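SeviL (Septifer virgatus, PDB 6LF2) binds the asialo-GM1 saccharide, and GM1b, as an R-type lectin of beta-trefoil fold. Local coordinates at residues Y25-G28 against R29-L32; G37-Y40 against D41-W45; D76-Q79 against D80-W84; R97-K101 against V102-Y106. One frame throughout, in Å; residues are numbered along the deposited sequence.

Contact 1: residues Y25-G28 against R29-L32; sequences YNLG and RKDL. With NGA (2-acetamido-2-deoxy-beta-D-galactopyranose), chain D; GAL (beta-D-galactopyranose), chain C.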
loop_
_atom_site.group_PDB
_atom_site.type_symbol
_atom_site.label_atom_id
_atom_site.label_comp_id
_atom_site.label_asym_id
_atom_site.label_seq_id
_atom_site.Cartn_x
_atom_site.Cartn_y
_atom_site.Cartn_z
ATOM N N TYR B 25 12.356 4.450 -7.201
ATOM C CA TYR B 25 13.588 5.024 -7.742
ATOM C C TYR B 25 14.699 3.999 -7.559
ATOM O O TYR B 25 15.066 3.690 -6.423
ATOM C CB TYR B 25 13.960 6.346 -7.071
ATOM C CG TYR B 25 15.286 6.885 -7.580
ATOM C CD1 TYR B 25 15.457 7.167 -8.921
ATOM C CD2 TYR B 25 16.365 7.088 -6.719
ATOM C CE1 TYR B 25 16.670 7.655 -9.406
ATOM C CE2 TYR B 25 17.583 7.573 -7.199
ATOM C CZ TYR B 25 17.722 7.848 -8.544
ATOM O OH TYR B 25 18.923 8.332 -9.049
ATOM N N ASN B 26 15.227 3.494 -8.675
ATOM C CA ASN B 26 16.357 2.565 -8.679
ATOM C C ASN B 26 17.618 3.330 -9.067
ATOM O O ASN B 26 17.774 3.729 -10.228
ATOM C CB ASN B 26 16.112 1.408 -9.644
ATOM C CG ASN B 26 17.096 0.266 -9.442
ATOM O OD1 ASN B 26 18.254 0.339 -9.873
ATOM N ND2 ASN B 26 16.640 -0.802 -8.784
ATOM N N LEU B 27 18.519 3.504 -8.100
ATOM C CA LEU B 27 19.739 4.273 -8.333
ATOM C C LEU B 27 20.595 3.655 -9.436
ATOM O O LEU B 27 21.079 4.364 -10.325
ATOM C CB LEU B 27 20.529 4.383 -7.030
ATOM C CG LEU B 27 21.885 5.088 -7.119
ATOM C CD1 LEU B 27 21.691 6.535 -7.527
ATOM C CD2 LEU B 27 22.575 5.007 -5.792
ATOM N N GLY B 28 20.773 2.330 -9.408
ATOM C CA GLY B 28 21.685 1.695 -10.348
ATOM C C GLY B 28 21.257 1.845 -11.795
ATOM O O GLY B 28 22.094 2.005 -12.685
ATOM N N ARG B 29 19.955 1.783 -12.056
ATOM C CA ARG B 29 19.449 1.958 -13.408
ATOM C C ARG B 29 19.145 3.413 -13.735
ATOM O O ARG B 29 18.741 3.703 -14.865
ATOM C CB ARG B 29 18.180 1.122 -13.620
ATOM C CG ARG B 29 18.370 -0.375 -13.461
ATOM C CD ARG B 29 17.268 -1.154 -14.181
ATOM N NE ARG B 29 15.927 -0.677 -13.851
ATOM C CZ ARG B 29 15.282 -0.967 -12.724
ATOM N NH1 ARG B 29 14.064 -0.478 -12.509
ATOM N NH2 ARG B 29 15.861 -1.732 -11.805
ATOM N N LYS B 30 19.320 4.320 -12.776
ATOM C CA LYS B 30 18.888 5.706 -12.914
ATOM C C LYS B 30 17.435 5.759 -13.376
ATOM O O LYS B 30 17.086 6.451 -14.334
ATOM C CB LYS B 30 19.802 6.466 -13.875
ATOM C CG LYS B 30 21.259 6.435 -13.464
ATOM C CD LYS B 30 21.442 7.008 -12.066
ATOM C CE LYS B 30 22.920 7.113 -11.704
ATOM N NZ LYS B 30 23.708 7.790 -12.777
ATOM N N ASP B 31 16.585 4.983 -12.700
ATOM C CA ASP B 31 15.216 4.741 -13.146
ATOM C C ASP B 31 14.227 5.243 -12.101
ATOM O O ASP B 31 14.169 4.713 -10.987
ATOM C CB ASP B 31 14.997 3.253 -13.422
ATOM C CG ASP B 31 13.715 2.984 -14.184
ATOM O OD1 ASP B 31 13.093 3.967 -14.631
ATOM O OD2 ASP B 31 13.335 1.798 -14.344
ATOM N N LEU B 32 13.453 6.262 -12.461
ATOM C CA LEU B 32 12.364 6.774 -11.639
ATOM C C LEU B 32 11.052 6.497 -12.357
ATOM O O LEU B 32 10.927 6.807 -13.543
ATOM C CB LEU B 32 12.520 8.278 -11.405
ATOM C CG LEU B 32 11.426 8.979 -10.599
ATOM C CD1 LEU B 32 11.473 8.571 -9.139
ATOM C CD2 LEU B 32 11.577 10.501 -10.723
HETATM C C1 NGA D . 11.532 -3.824 -12.131
HETATM C C2 NGA D . 13.025 -3.958 -11.834
HETATM C C3 NGA D . 13.288 -3.949 -10.333
HETATM C C4 NGA D . 12.572 -2.772 -9.670
HETATM C C5 NGA D . 11.112 -2.688 -10.117
HETATM C C6 NGA D . 10.411 -1.455 -9.550
HETATM C C7 NGA D . 14.528 -5.065 -13.401
HETATM C C8 NGA D . 15.297 -6.317 -13.709
HETATM N N2 NGA D . 13.577 -5.147 -12.465
HETATM O O3 NGA D . 14.678 -3.788 -10.134
HETATM O O4 NGA D . 13.236 -1.567 -10.008
HETATM O O5 NGA D . 11.065 -2.630 -11.523
HETATM O O6 NGA D . 10.223 -1.566 -8.163
HETATM O O7 NGA D . 14.781 -4.025 -14.009
HETATM C C1 GAL C . 15.196 -4.468 -8.980
HETATM C C2 GAL C . 16.697 -4.710 -9.244
HETATM C C3 GAL C . 17.390 -5.318 -8.025
HETATM C C4 GAL C . 17.164 -4.398 -6.802
HETATM C C5 GAL C . 15.644 -4.222 -6.645
HETATM C C6 GAL C . 15.211 -3.271 -5.558
HETATM O O2 GAL C . 16.906 -5.581 -10.359
HETATM O O3 GAL C . 18.793 -5.474 -8.251
HETATM O O4 GAL C . 17.815 -3.107 -6.961
HETATM O O5 GAL C . 15.055 -3.697 -7.843
HETATM O O6 GAL C . 15.438 -3.821 -4.298
#

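Contact 2: residues G37-Y40 against D41-W45; sequences GKMY and DDQIW. With NGA (2-acetamido-2-deoxy-beta-D-galactopyranose), chain D; GAL (beta-D-galactopyranose), chain C.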
loop_
_atom_site.group_PDB
_atom_site.type_symbol
_atom_site.label_atom_id
_atom_site.label_comp_id
_atom_site.label_asym_id
_atom_site.label_seq_id
_atom_site.Cartn_x
_atom_site.Cartn_y
_atom_site.Cartn_z
ATOM N N GLY B 37 3.384 -4.213 -10.276
ATOM C CA GLY B 37 3.462 -5.612 -9.887
ATOM C C GLY B 37 4.112 -5.856 -8.537
ATOM O O GLY B 37 3.748 -5.220 -7.546
ATOM N N LYS B 38 5.096 -6.758 -8.506
ATOM C CA LYS B 38 5.801 -7.120 -7.277
ATOM C C LYS B 38 6.265 -5.902 -6.479
ATOM O O LYS B 38 6.670 -4.874 -7.034
ATOM C CB LYS B 38 7.008 -7.999 -7.620
ATOM C CG LYS B 38 7.809 -8.443 -6.405
ATOM C CD LYS B 38 8.808 -9.542 -6.737
ATOM C CE LYS B 38 9.111 -10.378 -5.493
ATOM N NZ LYS B 38 9.444 -9.524 -4.299
ATOM N N MET B 39 6.213 -6.037 -5.157
ATOM C CA MET B 39 6.742 -5.031 -4.244
ATOM C C MET B 39 8.242 -5.246 -4.062
ATOM O O MET B 39 8.688 -6.344 -3.704
ATOM C CB MET B 39 5.992 -5.098 -2.912
ATOM C CG MET B 39 4.475 -4.918 -3.089
ATOM S SD MET B 39 3.516 -4.802 -1.563
ATOM C CE MET B 39 4.142 -3.272 -0.877
ATOM N N TYR B 40 9.015 -4.213 -4.362
ATOM C CA TYR B 40 10.463 -4.228 -4.254
ATOM C C TYR B 40 10.929 -3.146 -3.293
ATOM O O TYR B 40 10.225 -2.163 -3.040
ATOM C CB TYR B 40 11.122 -3.976 -5.602
ATOM C CG TYR B 40 11.059 -5.066 -6.637
ATOM C CD1 TYR B 40 12.031 -6.061 -6.681
ATOM C CD2 TYR B 40 10.086 -5.053 -7.632
ATOM C CE1 TYR B 40 12.011 -7.038 -7.662
ATOM C CE2 TYR B 40 10.058 -6.019 -8.615
ATOM C CZ TYR B 40 11.021 -7.012 -8.624
ATOM O OH TYR B 40 10.997 -7.979 -9.590
ATOM N N ASP B 41 12.173 -3.311 -2.825
ATOM C CA ASP B 41 12.770 -2.389 -1.863
ATOM C C ASP B 41 12.898 -0.971 -2.400
ATOM O O ASP B 41 12.870 -0.013 -1.615
ATOM C CB ASP B 41 14.157 -2.881 -1.449
ATOM C CG ASP B 41 14.102 -3.880 -0.332
ATOM O OD1 ASP B 41 12.978 -4.200 0.113
ATOM O OD2 ASP B 41 15.181 -4.331 0.107
ATOM N N ASP B 42 13.065 -0.808 -3.713
ATOM C CA ASP B 42 13.239 0.538 -4.237
ATOM C C ASP B 42 11.917 1.296 -4.347
ATOM O O ASP B 42 11.898 2.421 -4.856
ATOM C CB ASP B 42 13.994 0.516 -5.577
ATOM C CG ASP B 42 13.264 -0.238 -6.685
ATOM O OD1 ASP B 42 12.119 -0.693 -6.488
ATOM O OD2 ASP B 42 13.855 -0.368 -7.778
ATOM N N GLN B 43 10.826 0.717 -3.854
ATOM C CA GLN B 43 9.561 1.424 -3.720
ATOM C C GLN B 43 9.379 2.025 -2.334
ATOM O O GLN B 43 8.320 2.596 -2.054
ATOM C CB GLN B 43 8.393 0.465 -4.041
ATOM C CG GLN B 43 8.449 -0.084 -5.471
ATOM C CD GLN B 43 7.652 -1.367 -5.630
ATOM O OE1 GLN B 43 6.801 -1.690 -4.797
ATOM N NE2 GLN B 43 7.951 -2.120 -6.674
ATOM N N ILE B 44 10.374 1.912 -1.452
ATOM C CA ILE B 44 10.289 2.455 -0.102
ATOM C C ILE B 44 10.955 3.822 -0.080
ATOM O O ILE B 44 12.131 3.952 -0.456
ATOM C CB ILE B 44 10.939 1.517 0.924
ATOM C CG1 ILE B 44 10.271 0.137 0.840
ATOM C CG2 ILE B 44 10.812 2.101 2.327
ATOM C CD1 ILE B 44 10.822 -0.886 1.815
ATOM N N TRP B 45 10.213 4.830 0.384
ATOM C CA TRP B 45 10.671 6.214 0.405
ATOM C C TRP B 45 10.785 6.729 1.828
ATOM O O TRP B 45 10.062 6.290 2.728
ATOM C CB TRP B 45 9.716 7.143 -0.370
ATOM C CG TRP B 45 9.545 6.773 -1.808
ATOM C CD1 TRP B 45 8.754 5.774 -2.304
ATOM C CD2 TRP B 45 10.163 7.393 -2.953
ATOM N NE1 TRP B 45 8.848 5.728 -3.665
ATOM C CE2 TRP B 45 9.704 6.706 -4.097
ATOM C CE3 TRP B 45 11.066 8.452 -3.123
ATOM C CZ2 TRP B 45 10.103 7.041 -5.391
ATOM C CZ3 TRP B 45 11.466 8.784 -4.416
ATOM C CH2 TRP B 45 10.984 8.085 -5.531
HETATM C C1 NGA D . 11.532 -3.824 -12.131
HETATM C C2 NGA D . 13.025 -3.958 -11.834
HETATM C C3 NGA D . 13.288 -3.949 -10.333
HETATM C C4 NGA D . 12.572 -2.772 -9.670
HETATM C C5 NGA D . 11.112 -2.688 -10.117
HETATM C C6 NGA D . 10.411 -1.455 -9.550
HETATM C C7 NGA D . 14.528 -5.065 -13.401
HETATM C C8 NGA D . 15.297 -6.317 -13.709
HETATM N N2 NGA D . 13.577 -5.147 -12.465
HETATM O O3 NGA D . 14.678 -3.788 -10.134
HETATM O O4 NGA D . 13.236 -1.567 -10.008
HETATM O O5 NGA D . 11.065 -2.630 -11.523
HETATM O O6 NGA D . 10.223 -1.566 -8.163
HETATM O O7 NGA D . 14.781 -4.025 -14.009
HETATM C C1 GAL C . 15.196 -4.468 -8.980
HETATM C C2 GAL C . 16.697 -4.710 -9.244
HETATM C C3 GAL C . 17.390 -5.318 -8.025
HETATM C C4 GAL C . 17.164 -4.398 -6.802
HETATM C C5 GAL C . 15.644 -4.222 -6.645
HETATM C C6 GAL C . 15.211 -3.271 -5.558
HETATM O O2 GAL C . 16.906 -5.581 -10.359
HETATM O O3 GAL C . 18.793 -5.474 -8.251
HETATM O O4 GAL C . 17.815 -3.107 -6.961
HETATM O O5 GAL C . 15.055 -3.697 -7.843
HETATM O O6 GAL C . 15.438 -3.821 -4.298
#

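Contact 3: residues D76-Q79 against D80-W84; sequences DIEQ and DTTLW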
loop_
_atom_site.group_PDB
_atom_site.type_symbol
_atom_site.label_atom_id
_atom_site.label_comp_id
_atom_site.label_asym_id
_atom_site.label_seq_id
_atom_site.Cartn_x
_atom_site.Cartn_y
_atom_site.Cartn_z
ATOM N N ASP B 76 19.762 15.958 -6.163
ATOM C CA ASP B 76 20.776 15.697 -5.145
ATOM C C ASP B 76 20.649 16.630 -3.946
ATOM O O ASP B 76 21.107 16.277 -2.852
ATOM C CB ASP B 76 22.175 15.822 -5.754
ATOM C CG ASP B 76 22.418 14.817 -6.856
ATOM O OD1 ASP B 76 21.945 13.669 -6.715
ATOM O OD2 ASP B 76 23.076 15.167 -7.861
ATOM N N ILE B 77 20.022 17.793 -4.117
ATOM C CA ILE B 77 19.960 18.831 -3.094
ATOM C C ILE B 77 18.500 19.173 -2.820
ATOM O O ILE B 77 17.684 19.219 -3.744
ATOM C CB ILE B 77 20.744 20.089 -3.530
ATOM C CG1 ILE B 77 22.238 19.776 -3.664
ATOM C CG2 ILE B 77 20.523 21.254 -2.558
ATOM C CD1 ILE B 77 22.674 19.417 -5.071
ATOM N N GLU B 78 18.172 19.407 -1.550
ATOM C CA GLU B 78 16.831 19.858 -1.197
ATOM C C GLU B 78 16.668 21.306 -1.643
ATOM O O GLU B 78 17.279 22.213 -1.070
ATOM C CB GLU B 78 16.600 19.708 0.304
ATOM C CG GLU B 78 15.184 20.048 0.749
ATOM C CD GLU B 78 15.030 20.048 2.265
ATOM O OE1 GLU B 78 15.938 19.530 2.952
ATOM O OE2 GLU B 78 14.008 20.576 2.764
ATOM N N GLN B 79 15.862 21.525 -2.678
ATOM C CA GLN B 79 15.566 22.857 -3.190
ATOM C C GLN B 79 14.099 23.168 -2.948
ATOM O O GLN B 79 13.316 22.305 -2.545
ATOM C CB GLN B 79 15.879 22.964 -4.689
ATOM C CG GLN B 79 17.315 22.631 -5.101
ATOM C CD GLN B 79 18.339 23.709 -4.719
ATOM O OE1 GLN B 79 17.988 24.781 -4.211
ATOM N NE2 GLN B 79 19.614 23.423 -4.970
ATOM N N ASP B 80 13.711 24.413 -3.238
ATOM C CA ASP B 80 12.311 24.766 -3.045
ATOM C C ASP B 80 11.402 23.888 -3.900
ATOM O O ASP B 80 10.278 23.579 -3.489
ATOM C CB ASP B 80 12.090 26.260 -3.316
ATOM C CG ASP B 80 12.514 26.696 -4.714
ATOM O OD1 ASP B 80 12.982 25.864 -5.524
ATOM O OD2 ASP B 80 12.372 27.909 -4.996
ATOM N N THR B 81 11.893 23.421 -5.050
ATOM C CA THR B 81 11.128 22.567 -5.949
ATOM C C THR B 81 11.029 21.120 -5.485
ATOM O O THR B 81 10.421 20.299 -6.188
ATOM C CB THR B 81 11.754 22.590 -7.337
ATOM O OG1 THR B 81 13.171 22.424 -7.202
ATOM C CG2 THR B 81 11.451 23.911 -8.038
ATOM N N THR B 82 11.623 20.783 -4.343
ATOM C CA THR B 82 11.438 19.473 -3.734
ATOM C C THR B 82 10.393 19.504 -2.624
ATOM O O THR B 82 10.200 18.496 -1.931
ATOM C CB THR B 82 12.767 18.935 -3.181
ATOM O OG1 THR B 82 13.224 19.750 -2.095
ATOM C CG2 THR B 82 13.825 18.858 -4.264
ATOM N N LEU B 83 9.703 20.627 -2.446
ATOM C CA LEU B 83 8.659 20.735 -1.435
ATOM C C LEU B 83 7.316 20.331 -2.025
ATOM O O LEU B 83 6.951 20.774 -3.117
ATOM C CB LEU B 83 8.568 22.155 -0.870
ATOM C CG LEU B 83 9.815 22.677 -0.168
ATOM C CD1 LEU B 83 9.604 24.126 0.247
ATOM C CD2 LEU B 83 10.129 21.835 1.039
ATOM N N TRP B 84 6.585 19.492 -1.283
ATOM C CA TRP B 84 5.267 19.006 -1.668
ATOM C C TRP B 84 4.346 19.175 -0.479
ATOM O O TRP B 84 4.759 18.961 0.662
ATOM C CB TRP B 84 5.305 17.520 -2.071
ATOM C CG TRP B 84 6.281 17.196 -3.132
ATOM C CD1 TRP B 84 7.622 16.981 -2.976
ATOM C CD2 TRP B 84 6.014 17.059 -4.526
ATOM N NE1 TRP B 84 8.199 16.722 -4.187
ATOM C CE2 TRP B 84 7.237 16.759 -5.158
ATOM C CE3 TRP B 84 4.856 17.164 -5.307
ATOM C CZ2 TRP B 84 7.337 16.560 -6.530
ATOM C CZ3 TRP B 84 4.958 16.956 -6.662
ATOM C CH2 TRP B 84 6.189 16.659 -7.264
#

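Contact 4: residues R97-K101 against V102-Y106; sequences RLLNK and VHKAY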
loop_
_atom_site.group_PDB
_atom_site.type_symbol
_atom_site.label_atom_id
_atom_site.label_comp_id
_atom_site.label_asym_id
_atom_site.label_seq_id
_atom_site.Cartn_x
_atom_site.Cartn_y
_atom_site.Cartn_z
ATOM N N ARG B 97 -3.625 14.070 -2.745
ATOM C CA ARG B 97 -2.847 14.577 -3.864
ATOM C C ARG B 97 -1.557 15.178 -3.315
ATOM O O ARG B 97 -1.507 15.645 -2.173
ATOM C CB ARG B 97 -3.632 15.618 -4.668
ATOM C CG ARG B 97 -4.753 15.023 -5.493
ATOM C CD ARG B 97 -5.374 16.050 -6.437
ATOM N NE ARG B 97 -6.308 15.434 -7.374
ATOM C CZ ARG B 97 -7.575 15.148 -7.083
ATOM N NH1 ARG B 97 -8.058 15.416 -5.877
ATOM N NH2 ARG B 97 -8.355 14.590 -7.995
ATOM N N LEU B 98 -0.502 15.095 -4.104
ATOM C CA LEU B 98 0.805 15.630 -3.734
ATOM C C LEU B 98 1.065 16.830 -4.633
ATOM O O LEU B 98 1.274 16.668 -5.839
ATOM C CB LEU B 98 1.894 14.568 -3.891
ATOM C CG LEU B 98 1.720 13.373 -2.950
ATOM C CD1 LEU B 98 2.660 12.236 -3.315
ATOM C CD2 LEU B 98 1.999 13.841 -1.563
ATOM N N LEU B 99 1.045 18.024 -4.041
ATOM C CA LEU B 99 1.048 19.283 -4.780
ATOM C C LEU B 99 2.420 19.943 -4.668
ATOM O O LEU B 99 2.860 20.287 -3.566
ATOM C CB LEU B 99 -0.046 20.206 -4.248
ATOM C CG LEU B 99 -0.140 21.604 -4.860
ATOM C CD1 LEU B 99 -0.461 21.493 -6.346
ATOM C CD2 LEU B 99 -1.202 22.411 -4.123
ATOM N N ASN B 100 3.086 20.112 -5.803
ATOM C CA ASN B 100 4.389 20.765 -5.819
ATOM C C ASN B 100 4.255 22.247 -5.460
ATOM O O ASN B 100 3.454 22.968 -6.065
ATOM C CB ASN B 100 5.020 20.600 -7.195
ATOM C CG ASN B 100 6.436 21.122 -7.244
ATOM O OD1 ASN B 100 6.688 22.185 -7.805
ATOM N ND2 ASN B 100 7.372 20.377 -6.655
ATOM N N LYS B 101 5.053 22.707 -4.485
ATOM C CA LYS B 101 4.889 24.066 -3.971
ATOM C C LYS B 101 5.194 25.112 -5.034
ATOM O O LYS B 101 4.415 26.052 -5.233
ATOM C CB LYS B 101 5.784 24.299 -2.751
ATOM C CG LYS B 101 5.726 25.749 -2.215
ATOM C CD LYS B 101 6.618 25.934 -0.997
ATOM C CE LYS B 101 6.347 27.249 -0.277
ATOM N NZ LYS B 101 6.577 28.443 -1.146
ATOM N N VAL B 102 6.338 24.979 -5.710
ATOM C CA VAL B 102 6.789 26.026 -6.623
ATOM C C VAL B 102 5.864 26.118 -7.826
ATOM O O VAL B 102 5.467 27.213 -8.245
ATOM C CB VAL B 102 8.249 25.767 -7.043
ATOM C CG1 VAL B 102 8.635 26.634 -8.244
ATOM C CG2 VAL B 102 9.187 26.039 -5.869
ATOM N N HIS B 103 5.470 24.976 -8.377
ATOM C CA HIS B 103 4.770 24.952 -9.648
ATOM C C HIS B 103 3.283 24.667 -9.528
ATOM O O HIS B 103 2.586 24.720 -10.544
ATOM C CB HIS B 103 5.413 23.921 -10.579
ATOM C CG HIS B 103 6.826 24.258 -10.935
ATOM N ND1 HIS B 103 7.142 25.254 -11.834
ATOM C CD2 HIS B 103 8.006 23.759 -10.495
ATOM C CE1 HIS B 103 8.457 25.346 -11.938
ATOM N NE2 HIS B 103 9.004 24.449 -11.139
ATOM N N LYS B 104 2.789 24.375 -8.329
ATOM C CA LYS B 104 1.371 24.076 -8.114
ATOM C C LYS B 104 0.877 23.020 -9.109
ATOM O O LYS B 104 -0.186 23.141 -9.724
ATOM C CB LYS B 104 0.533 25.357 -8.180
ATOM C CG LYS B 104 0.910 26.399 -7.109
ATOM C CD LYS B 104 0.728 25.839 -5.697
ATOM C CE LYS B 104 0.904 26.916 -4.620
ATOM N NZ LYS B 104 2.300 27.434 -4.517
ATOM N N ALA B 105 1.672 21.962 -9.260
ATOM C CA ALA B 105 1.341 20.831 -10.115
ATOM C C ALA B 105 1.291 19.561 -9.271
ATOM O O ALA B 105 2.122 19.370 -8.377
ATOM C CB ALA B 105 2.360 20.676 -11.254
ATOM N N TYR B 106 0.306 18.705 -9.556
ATOM C CA TYR B 106 0.066 17.490 -8.779
ATOM C C TYR B 106 0.840 16.307 -9.354
ATOM O O TYR B 106 0.814 16.069 -10.565
ATOM C CB TYR B 106 -1.427 17.146 -8.770
ATOM C CG TYR B 106 -2.327 18.157 -8.105
ATOM C CD1 TYR B 106 -2.400 18.247 -6.721
ATOM C CD2 TYR B 106 -3.125 19.006 -8.867
ATOM C CE1 TYR B 106 -3.227 19.169 -6.109
ATOM C CE2 TYR B 106 -3.957 19.924 -8.264
ATOM C CZ TYR B 106 -4.010 19.997 -6.886
ATOM O OH TYR B 106 -4.836 20.914 -6.275
#

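Contact 1: residues Y25-G28 against R29-L32
The guanidinium of Arg29 is sandwiched between Asn26 of its own hairpin and a bound sugar: Asn26 CB lies over one face, and the acetamide oxygen O7 of N-acetylgalactosamine over the other. Its two outer nitrogens grasp that sugar, Arg29 NH1 reaching NGA O4 at 2.9 Å and Arg29 NH2 reaching NGA O3 at 2.9 Å with a second, longer bond to O4. A salt bridge from Arg29 NH1 to Asp31 OD2 (3.0 Å) helps hold the flat group in place, the long chain bending at chi3 (-50°) to bring it round to the ligand. Asn26 works in two directions. Its OD1 accepts the backbone N of Arg29 at 3.1 Å, in the carbonyl plane and on a lone pair, while its ND2 serves Asp42 and, at 3.2 Å, GAL O4. On the opposite face of the hairpin from Asn26 and Asp31, Tyr25 CB packs against Leu32 CD1. Asn26 N and Asp31 O pair at 2.8 Å, and Lys30 and Asp31 both stand opposite Asn26. The result is a type I turn closed by a G1 beta bulge, a hairpin that supplies one wall of this lectin's glycan pocket.

Contact 2: residues G37-Y40 against D41-W45
Residues 37-40 run as an irregular loop into a short 3-10 turn at 41-43, where Tyr40 O accepts Gln43 N at 3.1 Å from well above its carbonyl plane and Asp41 O accepts Ile44 N. This tight turn folds Gln43 back over the loop that precedes it. Its carboxamide NE2 points straight at Lys38 O (3.1 Å, 175° at the hydrogen), nearly in the amide plane, and also donates to NGA O6 at 2.8 Å. On the other side of the amide, OE1 takes a weak bond from Tyr40 N and another from Arg22, so the group is fixed in rotation and the sugar meets a preset donor. The Tyr40 ring is flanked on both sides: Lys38 CG lies over the rim of one face, NGA C3 over the centre of the other at 4.1 Å above the plane, and Gln43 NE2 sits in plane at the edge. Asp42, its CG lodged between backbone N and carbonyl carbon (chi1 62°), spreads its carboxylate across two hydroxyls: NGA O6 donates to OD1 at 2.7 Å and NGA O4 to OD2 at 2.6 Å. Met39 makes backbone hydrogen bonds to the second subunit. An aromatic platform beside an acidic, amide-lined turn is the sugar site of an R-type lectin, and Gln43-Ile44-Trp45 is the QxW signature of that family.

Contact 3: residues D76-Q79 against D80-W84
The carbonyl of Gln79 is the flat group gripped here, and Thr82 meets it twice. Thr82 OG1 donates from within the carbonyl plane, onto a lone pair, at 2.6 Å, whereas Thr82 N comes from above that plane at 2.9 Å, 57° out of it. Two donors on one oxygen leave the peptide little freedom to rotate. The hydroxyl owes its place to the threonine's first torsion (chi1 66°), which sets OG1 between the backbone N and the carbonyl carbon; the methyl CG2 then falls beside Gln79 N at 3.7 Å. Glu78 crosses Thr82 at about a right angle, its CG 3.5 Å from Thr82 OG1, a van der Waals contact of a methylene with the hydroxyl oxygen, not a hydrogen bond. Further round the turn, Gln79 CB touches Thr81 OG1 at 3.7 Å, and that hydroxyl finds its partner in Gln66 of strand 63-67. Asp80 O in turn accepts Leu83 N at 3.2 Å, extending the series of three-residue closures. Trp84, which begins strand 84-88, hands its indole NE1 to Leu65 O. The whole is a 3-10 turn at 80-82 leading into a strand, with the threonine hydroxyl reinforcing the main-chain closure. Thr82-Leu83-Trp84 probably stands where the beta-trefoil lectin pattern has its QxW triplet, with threonine in the glutamine's position.

Contact 4: residues R97-K101 against V102-Y106
This is the tight end of a beta hairpin: strand 96-100 ends, the chain turns through 101-105, and Tyr106 returns antiparallel beside Leu99 to start strand 106-110. Asn100 N donates to Ala105 O at 2.8 Å, nearly straight (171°), while the return bond, Lys104 N to Asn100 O, is bent and weak. Within the turn, Asn100 OD1 accepts His103 N at 3.1 Å. The amide and imidazole lie side by side and point the same way, their planes only 15° apart, with OD1 close to the ring edge at His103 CD2 (3.4 Å). On the solvent side Lys104 doubles back, bent at chi2 (-60°) and chi4, until NZ reaches Lys101 O at 2.6 Å in the carbonyl plane, an ammonium hydrogen-bonded to a main-chain oxygen. At the open end of the reversal the Tyr106 ring is a filling between two aliphatic layers: Arg97 CD lies over one face, 3.9 Å from the ring centroid, and Leu99 CD1 over the opposite one at 3.8 Å, both CH-pi contacts. Arg97 runs extended past the ring to a salt bridge with Glu124, and Tyr106 OH bonds to Glu87 and Gln120. Around the turn, strand 84-88 pairs with strand 96-100, so that Leu99 touches Ser85 and Asn100 lies on Trp84, while Tyr67 of strand 63-67 packs on Asn100, Ala105 and the His103 ring.

Along the chain the four contacts follow in series, none nested in or crossing another. Contact 1 closes the hairpin of strands 22-26 and 31-35; contact 2, a few residues on, closes the turn entering strand 45-50. Their sites merge, because both line the same glycan site, Tyr25 pairs with Asp42 through the backbone, and Trp45 packs on Tyr25 and Leu32. Contact 3 forms the entry to strand 84-88, and contact 4 the reversal from strand 96-100. These two also touch, through Leu83 O with Lys101 N and Thr81 O with Asn100 ND2. The glycan-binding pair lies across the chain's centre from contact 4, centres about 23 and 24 Å away.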